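Local coordinates for endo-1,4-beta-xylanase (Bacteroides thetaiotaomicron VPI-5482, PDB 3KST), which probably hydrolyses O-glycosidic bonds in xylan as a calcium-binding member of glycoside hydrolase family 43, at residues V200-Y205 with Y219-T224. Residues are numbered along the deposited sequence; the frame is centred on the assembly and turned at random.
Sequences VYYLIY and YATSDT
Tyr201 and Leu203 pair with Ser222 and Ala220 as the two hydrogen-bonded pairs of an antiparallel ladder; the axes of strands 200-205 and 219-222 approach to 4.6 Å, with 158° between their N-to-C directions. Each pair closes two backbone bonds, the straighter being those donated by the nitrogens of Tyr201 and Leu203; Leu203 N lies 2.7 Å from Ala220 O. Tyr202-Thr221 falls between them and Ile204-Tyr219 follows Leu203-Ala220, both non-hydrogen-bonded pairs where CA-H groups also approach carbonyl oxygens.

The side chains of Tyr202, Ile204, Tyr219 and Thr221 share one face. Tyr202 and Tyr219 lie side by side and point the same way, their planes inclined at 46°, with Tyr219 CE2 at the edge of the Tyr202 ring, 3.9 Å from Tyr202 CD2. Thr221 CG2, anti to its own carbonyl carbon, meets CD2 and CE2 of Tyr202, each at 3.6 Å. Tyr219 also stacks on Tyr232, while Tyr202 and Ile204 pack against strand 279-287 of the larger sheet.

On the face of Tyr201, Leu203, Ala220 and Ser222, the Tyr201 ring runs alongside the chain that leaves the strand, CD1 and CE1 against Asp223 and Thr224. Ser222 O sits in its plane at the edge, and Tyr201 CE1 comes within 3.3 Å of Asp223 O. The Tyr201 hydroxyl is hydrogen-bonded to Asp136 OD2. At the other end Tyr205 CE1 lies 3.7 Å from Tyr219 C, and the Tyr205 side chain is about 7 Å from that of Glu190, the predicted proton donor.

Four backbone bonds thus pair polar groups within a largely buried hairpin of a propeller blade, while the tyrosine rings pack through carbon and the hydroxyls of Tyr201 and Tyr205 find acidic partners, Asp136 and Glu182.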
loop_
_atom_site.group_PDB
_atom_site.type_symbol
_atom_site.label_atom_id
_atom_site.label_comp_id
_atom_site.label_asym_id
_atom_site.label_seq_id
_atom_site.Cartn_x
_atom_site.Cartn_y
_atom_site.Cartn_z
ATOM N N VAL A 200 -19.518 -0.959 6.904
ATOM C CA VAL A 200 -18.652 0.135 7.331
ATOM C C VAL A 200 -17.393 0.089 6.485
ATOM O O VAL A 200 -16.864 -1.010 6.225
ATOM C CB VAL A 200 -18.336 0.025 8.838
ATOM C CG1 VAL A 200 -17.499 1.209 9.281
ATOM C CG2 VAL A 200 -19.658 -0.015 9.640
ATOM N N TYR A 201 -16.966 1.263 6.015
ATOM C CA TYR A 201 -15.751 1.418 5.191
ATOM C C TYR A 201 -14.640 1.896 6.110
ATOM O O TYR A 201 -14.817 2.911 6.804
ATOM C CB TYR A 201 -15.976 2.439 4.079
ATOM C CG TYR A 201 -17.079 2.013 3.131
ATOM C CD1 TYR A 201 -18.413 2.350 3.388
ATOM C CD2 TYR A 201 -16.799 1.265 1.988
ATOM C CE1 TYR A 201 -19.450 1.950 2.520
ATOM C CE2 TYR A 201 -17.823 0.865 1.116
ATOM C CZ TYR A 201 -19.151 1.229 1.393
ATOM O OH TYR A 201 -20.190 0.871 0.562
ATOM N N TYR A 202 -13.533 1.141 6.138
ATOM C CA TYR A 202 -12.359 1.392 6.965
ATOM C C TYR A 202 -11.223 1.869 6.097
ATOM O O TYR A 202 -10.820 1.139 5.163
ATOM C CB TYR A 202 -11.905 0.096 7.660
ATOM C CG TYR A 202 -12.908 -0.438 8.635
ATOM C CD1 TYR A 202 -13.998 -1.192 8.197
ATOM C CD2 TYR A 202 -12.775 -0.194 10.018
ATOM C CE1 TYR A 202 -14.920 -1.676 9.099
ATOM C CE2 TYR A 202 -13.692 -0.651 10.916
ATOM C CZ TYR A 202 -14.768 -1.410 10.454
ATOM O OH TYR A 202 -15.702 -1.880 11.317
ATOM N N LEU A 203 -10.755 3.091 6.371
ATOM C CA LEU A 203 -9.635 3.697 5.657
ATOM C C LEU A 203 -8.444 3.634 6.603
ATOM O O LEU A 203 -8.416 4.337 7.628
ATOM C CB LEU A 203 -9.965 5.130 5.231
ATOM C CG LEU A 203 -9.005 5.903 4.318
ATOM C CD1 LEU A 203 -9.709 7.181 3.802
ATOM C CD2 LEU A 203 -7.674 6.258 4.943
ATOM N N ILE A 204 -7.472 2.777 6.257
ATOM C CA ILE A 204 -6.273 2.526 7.049
ATOM C C ILE A 204 -5.099 3.296 6.377
ATOM O O ILE A 204 -4.820 3.143 5.156
ATOM C CB ILE A 204 -6.036 0.984 7.160
ATOM C CG1 ILE A 204 -7.338 0.249 7.561
ATOM C CG2 ILE A 204 -4.930 0.728 8.148
ATOM C CD1 ILE A 204 -7.434 -1.178 7.067
ATOM N N TYR A 205 -4.434 4.148 7.155
ATOM C CA TYR A 205 -3.433 5.063 6.618
ATOM C C TYR A 205 -2.233 5.237 7.516
ATOM O O TYR A 205 -2.281 4.853 8.705
ATOM C CB TYR A 205 -4.115 6.450 6.389
ATOM C CG TYR A 205 -4.577 7.110 7.678
ATOM C CD1 TYR A 205 -5.863 6.877 8.192
ATOM C CD2 TYR A 205 -3.718 7.963 8.397
ATOM C CE1 TYR A 205 -6.276 7.480 9.416
ATOM C CE2 TYR A 205 -4.124 8.559 9.626
ATOM C CZ TYR A 205 -5.413 8.320 10.103
ATOM O OH TYR A 205 -5.830 8.862 11.301
ATOM N N TYR A 219 -6.487 4.314 11.571
ATOM C CA TYR A 219 -7.655 4.205 10.658
ATOM C C TYR A 219 -8.781 5.203 10.963
ATOM O O TYR A 219 -8.778 5.873 12.008
ATOM C CB TYR A 219 -8.210 2.772 10.603
ATOM C CG TYR A 219 -9.058 2.329 11.788
ATOM C CD1 TYR A 219 -8.467 1.796 12.928
ATOM C CD2 TYR A 219 -10.466 2.420 11.756
ATOM C CE1 TYR A 219 -9.232 1.360 14.025
ATOM C CE2 TYR A 219 -11.247 1.987 12.860
ATOM C CZ TYR A 219 -10.620 1.463 13.983
ATOM O OH TYR A 219 -11.341 1.046 15.068
ATOM N N ALA A 220 -9.704 5.269 10.005
ATOM C CA ALA A 220 -10.927 6.061 10.062
ATOM C C ALA A 220 -12.031 5.264 9.409
ATOM O O ALA A 220 -11.768 4.437 8.530
ATOM C CB ALA A 220 -10.771 7.393 9.359
ATOM N N THR A 221 -13.260 5.507 9.858
ATOM C CA THR A 221 -14.427 4.816 9.335
ATOM C C THR A 221 -15.420 5.769 8.706
ATOM O O THR A 221 -15.425 6.969 8.983
ATOM C CB THR A 221 -15.175 3.988 10.423
ATOM O OG1 THR A 221 -15.662 4.834 11.474
ATOM C CG2 THR A 221 -14.254 2.946 11.032
ATOM N N SER A 222 -16.302 5.187 7.898
ATOM C CA SER A 222 -17.401 5.917 7.281
ATOM C C SER A 222 -18.463 4.943 6.781
ATOM O O SER A 222 -18.168 3.780 6.512
ATOM C CB SER A 222 -16.886 6.711 6.091
ATOM O OG SER A 222 -16.358 5.822 5.137
ATOM N N ASP A 223 -19.693 5.438 6.663
ATOM C CA ASP A 223 -20.809 4.665 6.124
ATOM C C ASP A 223 -20.798 4.735 4.584
ATOM O O ASP A 223 -21.597 4.038 3.941
ATOM C CB ASP A 223 -22.158 5.192 6.638
ATOM C CG ASP A 223 -22.344 5.024 8.129
ATOM O OD1 ASP A 223 -21.673 4.193 8.757
ATOM O OD2 ASP A 223 -23.194 5.753 8.681
ATOM N N THR A 224 -19.934 5.572 3.983
ATOM C CA THR A 224 -19.800 5.637 2.522
ATOM C C THR A 224 -18.319 5.500 2.123
ATOM O O THR A 224 -17.447 5.805 2.929
ATOM C CB THR A 224 -20.447 6.959 1.935
ATOM O OG1 THR A 224 -19.445 7.904 1.538
ATOM C CG2 THR A 224 -21.451 7.601 2.928
#